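Local coordinates for protein thermosome subunit (Methanococcoides burtonii, PDB 3AQ1) that probably binds and hydrolyses ATP to help unfolded proteins fold, as a group II chaperonin subunit, at residues Glu76-Ala81 against Glu461-Ile466; Asn187-Leu192 against Val295-Leu300. All coordinates share one frame; numbering follows the deposited sequence.

Interaction 1: residues Glu76-Ala81 against Glu461-Ile466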
# COMPACT_ATOMS: atom_id res chain seq x y z
N GLU A 76 19.37 -11.95 25.08
CA GLU A 76 19.23 -10.56 25.48
C GLU A 76 20.17 -9.66 24.68
O GLU A 76 19.78 -8.56 24.27
CB GLU A 76 19.44 -10.38 26.98
CG GLU A 76 18.19 -10.68 27.78
CD GLU A 76 18.45 -11.61 28.95
OE1 GLU A 76 19.25 -11.24 29.84
OE2 GLU A 76 17.86 -12.71 28.98
N GLY A 77 21.39 -10.13 24.46
CA GLY A 77 22.33 -9.43 23.60
C GLY A 77 21.76 -9.15 22.22
O GLY A 77 21.80 -8.03 21.73
N TYR A 78 21.21 -10.19 21.59
CA TYR A 78 20.58 -10.06 20.28
C TYR A 78 19.41 -9.07 20.33
O TYR A 78 19.31 -8.19 19.49
CB TYR A 78 20.07 -11.41 19.78
CG TYR A 78 21.11 -12.31 19.14
CD1 TYR A 78 22.45 -11.96 19.11
CD2 TYR A 78 20.73 -13.52 18.59
CE1 TYR A 78 23.38 -12.80 18.53
CE2 TYR A 78 21.65 -14.36 18.01
CZ TYR A 78 22.97 -14.00 17.98
OH TYR A 78 23.87 -14.86 17.39
N ARG A 79 18.53 -9.24 21.31
CA ARG A 79 17.35 -8.39 21.42
C ARG A 79 17.75 -6.93 21.64
O ARG A 79 17.08 -6.01 21.17
CB ARG A 79 16.42 -8.86 22.53
CG ARG A 79 15.18 -7.99 22.68
CD ARG A 79 14.34 -8.44 23.85
NE ARG A 79 13.97 -9.85 23.73
CZ ARG A 79 12.98 -10.29 22.96
NH1 ARG A 79 12.27 -9.43 22.23
NH2 ARG A 79 12.71 -11.59 22.92
N HIS A 80 18.84 -6.73 22.36
CA HIS A 80 19.39 -5.40 22.56
C HIS A 80 19.98 -4.92 21.23
O HIS A 80 19.86 -3.75 20.85
CB HIS A 80 20.43 -5.43 23.68
CG HIS A 80 20.92 -4.08 24.11
ND1 HIS A 80 22.13 -3.89 24.74
CD2 HIS A 80 20.36 -2.85 23.98
CE1 HIS A 80 22.30 -2.60 24.99
NE2 HIS A 80 21.24 -1.95 24.54
N ALA A 81 20.59 -5.85 20.50
CA ALA A 81 21.14 -5.54 19.18
C ALA A 81 20.04 -5.02 18.26
O ALA A 81 20.17 -3.95 17.69
CB ALA A 81 21.81 -6.75 18.58
N GLU A 461 13.61 -12.17 16.71
CA GLU A 461 12.56 -12.88 17.46
C GLU A 461 12.49 -14.37 17.16
O GLU A 461 12.17 -15.17 18.04
CB GLU A 461 11.18 -12.27 17.19
CG GLU A 461 10.97 -10.87 17.75
CD GLU A 461 11.02 -10.81 19.26
OE1 GLU A 461 11.09 -11.89 19.89
OE2 GLU A 461 10.99 -9.69 19.81
N ALA A 462 12.78 -14.74 15.92
CA ALA A 462 12.76 -16.13 15.51
C ALA A 462 13.96 -16.88 16.09
O ALA A 462 13.85 -18.04 16.49
CB ALA A 462 12.78 -16.23 14.00
N THR A 463 15.10 -16.20 16.09
CA THR A 463 16.35 -16.78 16.58
C THR A 463 16.25 -16.96 18.08
O THR A 463 16.58 -18.02 18.62
CB THR A 463 17.53 -15.88 16.24
OG1 THR A 463 17.73 -15.88 14.83
CG2 THR A 463 18.80 -16.36 16.91
N VAL A 464 15.80 -15.92 18.75
CA VAL A 464 15.67 -15.93 20.19
C VAL A 464 14.62 -16.94 20.64
O VAL A 464 14.79 -17.62 21.64
CB VAL A 464 15.33 -14.54 20.71
CG1 VAL A 464 14.58 -14.63 22.02
CG2 VAL A 464 16.62 -13.73 20.85
N MET A 465 13.54 -17.06 19.89
CA MET A 465 12.50 -18.01 20.25
C MET A 465 13.05 -19.43 20.20
O MET A 465 12.71 -20.28 21.02
CB MET A 465 11.31 -17.84 19.31
CG MET A 465 10.29 -18.94 19.42
SD MET A 465 8.64 -18.30 19.19
CE MET A 465 8.92 -17.24 17.78
N ILE A 466 13.93 -19.68 19.24
CA ILE A 466 14.55 -20.99 19.07
C ILE A 466 15.62 -21.27 20.14
O ILE A 466 15.82 -22.42 20.53
CB ILE A 466 15.17 -21.08 17.68
CG1 ILE A 466 14.07 -21.07 16.63
CG2 ILE A 466 16.10 -22.29 17.57
CD1 ILE A 466 14.54 -21.37 15.23

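Interaction 2: residues Asn187-Leu192 against Val295-Leu300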
# COMPACT_ATOMS: atom_id res chain seq x y z
N ASN A 187 -28.04 16.51 -3.12
CA ASN A 187 -28.28 16.05 -1.77
C ASN A 187 -28.88 14.67 -1.81
O ASN A 187 -30.03 14.47 -1.45
CB ASN A 187 -29.23 16.98 -1.04
CG ASN A 187 -28.76 18.39 -1.08
OD1 ASN A 187 -27.61 18.68 -0.75
ND2 ASN A 187 -29.64 19.29 -1.51
N ALA A 188 -28.09 13.72 -2.28
CA ALA A 188 -28.54 12.35 -2.38
C ALA A 188 -28.66 11.76 -0.99
O ALA A 188 -27.87 12.06 -0.10
CB ALA A 188 -27.57 11.55 -3.23
N LYS A 189 -29.68 10.94 -0.80
CA LYS A 189 -29.81 10.16 0.42
C LYS A 189 -29.78 8.72 -0.03
O LYS A 189 -30.66 8.27 -0.75
CB LYS A 189 -31.13 10.49 1.12
CG LYS A 189 -31.26 11.94 1.43
CD LYS A 189 -30.20 12.39 2.41
CE LYS A 189 -30.12 13.90 2.49
NZ LYS A 189 -29.33 14.31 3.68
N ILE A 190 -28.74 8.01 0.39
CA ILE A 190 -28.38 6.76 -0.26
C ILE A 190 -28.70 5.54 0.57
O ILE A 190 -28.35 5.46 1.76
CB ILE A 190 -26.90 6.76 -0.59
CG1 ILE A 190 -26.60 7.88 -1.58
CG2 ILE A 190 -26.47 5.39 -1.11
CD1 ILE A 190 -25.19 8.34 -1.56
N LEU A 191 -29.38 4.59 -0.06
CA LEU A 191 -29.72 3.32 0.56
C LEU A 191 -28.92 2.19 -0.11
O LEU A 191 -28.92 2.08 -1.33
CB LEU A 191 -31.23 3.07 0.44
CG LEU A 191 -31.84 1.79 1.02
CD1 LEU A 191 -31.86 1.84 2.53
CD2 LEU A 191 -33.24 1.55 0.48
N LEU A 192 -28.22 1.38 0.67
CA LEU A 192 -27.48 0.24 0.11
C LEU A 192 -28.20 -1.08 0.44
O LEU A 192 -28.47 -1.36 1.60
CB LEU A 192 -26.03 0.21 0.62
CG LEU A 192 -25.33 1.56 0.43
CD1 LEU A 192 -23.95 1.59 1.06
CD2 LEU A 192 -25.25 1.90 -1.02
N VAL A 295 -29.18 5.24 6.29
CA VAL A 295 -29.10 5.99 5.05
C VAL A 295 -27.89 6.90 4.98
O VAL A 295 -27.65 7.70 5.89
CB VAL A 295 -30.35 6.83 4.87
CG1 VAL A 295 -30.25 7.73 3.61
CG2 VAL A 295 -31.57 5.92 4.84
N GLY A 296 -27.14 6.78 3.89
CA GLY A 296 -25.94 7.57 3.68
C GLY A 296 -26.24 8.84 2.91
O GLY A 296 -27.36 9.05 2.45
N THR A 297 -25.24 9.69 2.76
CA THR A 297 -25.41 10.94 2.05
C THR A 297 -24.26 11.23 1.10
O THR A 297 -23.12 10.84 1.36
CB THR A 297 -25.51 12.13 3.02
OG1 THR A 297 -24.23 12.34 3.62
CG2 THR A 297 -26.53 11.88 4.09
N ALA A 298 -24.55 11.95 0.03
CA ALA A 298 -23.54 12.40 -0.90
C ALA A 298 -23.99 13.71 -1.54
O ALA A 298 -25.14 13.87 -1.87
CB ALA A 298 -23.34 11.35 -1.99
N GLY A 299 -23.06 14.63 -1.73
CA GLY A 299 -23.39 15.87 -2.42
C GLY A 299 -24.17 15.66 -3.71
O GLY A 299 -25.14 16.38 -4.00
N LEU A 300 -23.75 14.67 -4.49
CA LEU A 300 -24.31 14.50 -5.83
C LEU A 300 -24.18 13.06 -6.33
O LEU A 300 -23.15 12.42 -6.19
CB LEU A 300 -23.62 15.46 -6.81
CG LEU A 300 -23.98 15.42 -8.30
CD1 LEU A 300 -25.44 15.76 -8.52
CD2 LEU A 300 -23.10 16.36 -9.10

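Interaction 1: residues Glu76-Ala81 against Glu461-Ile466
Arg79 and Glu461 form a salt bridge across an antiparallel helix pair, 71-92 against 449-467, in the helical equatorial domain of the chaperonin. The short segments run at 169° with axes 9.9 Å apart, a spacing that side chains must fill. Arg79 NH1 gives the stronger bond, 2.7 Å to Glu461 OE2, on the syn side but tilted out of the carboxylate plane. The guanidinium and carboxylate planes are turned 49° apart and so are not coplanar, and the second bond, NH2 to OE1, is long and weak. Long, flexible chains suit these partly exposed positions: Arg79 bends at chi3 (-56°), which places NE, and Glu461 at chi2, which places CD. An alanine in place of Arg79 would probably leave the Glu461 carboxylate without its mate in this contact and strip the cover from Val464 CG1, which NH2 approaches at 3.7 Å. Deeper in, the residues are compact or aromatic: Val464 CG2 faces Tyr78 CB, and Thr463 turns its methyl to the tyrosine. Helix 45-65 packs on this side and takes the Tyr78 hydroxyl through Leu57 O, while Thr463 OG1 bonds to Ala459 O within its own helix. Thr463 CG2 meets the Tyr78 ring in its plane, at the edge, 3.7 Å from CE2.

Interaction 2: residues Asn187-Leu192 against Val295-Leu300
Ala188, Lys189 and Ile190 pair with Ala298, Thr297 and Gly296 as antiparallel strands, their short axes twisted to 137°, in the mixed sheet of the chaperonin's apical domain. Ala188-Ala298 and Ile190-Gly296 are hydrogen-bonded pairs, and Lys189-Thr297 between them is non-hydrogen-bonded. At the Ile190 end the bonds run both ways: Ile190 N reaches Gly296 O at 2.7 Å, nearly straight at the hydrogen though the donor stands above the carbonyl plane, and Gly296 N returns to Ile190 O at 2.8 Å. At the other end Ala188 N bonds Ala298 O, the return bond is weak, and Asn187 N adds a bond to Gly299 O where both chains turn a corner.

Ala188, Ile190 and Ala298 share the buried face. Ile190 spans two positions: an extended chi2 (156°) carries its CD1 outward to 3.6 Å from Ala298 CB, where a small residue lets the branch settle. Val241 touches both Ala188 and Ile190, and Thr279 of helix 269-279 also meets Ile190. Gly296 puts no side chain on the face of Ile190 and pairs through its backbone alone. Lys189 and Thr297 take the other, more exposed face, side by side and pointing the same way, which suits a long charged chain beside a polar one. At the base of the lysine chain the Val295 methyl CG1 packs 3.8 Å from Lys189 CB, an apolar contact that also brings it near the Ile190 backbone. Thr297 OG1 sits between the backbone N and carbonyl carbon (chi1 70°) and bonds to Gln318 OE1, while its methyl CG2 lies 3.7 Å from Lys189 NZ.

Interactions 1 and 2 lie on opposite sides of the chain's centre, with their own centres 53 Å apart and their nearest atoms about 41 Å apart. They share no helix or sheet. Interaction 1 joins helices 71-92 and 449-467, close to the two ends of the modelled chain, whereas interaction 2 joins strands of the mixed sheet. Along the chain, 187-192 and 295-300 are nested inside the loop closed by 76-81 and 461-466. This is the chaperonin topology: the equatorial domain is built from both ends of the chain, and the intermediate and apical domains are inserted between them. Each contact is therefore internal to its own domain, and neither bridges the two.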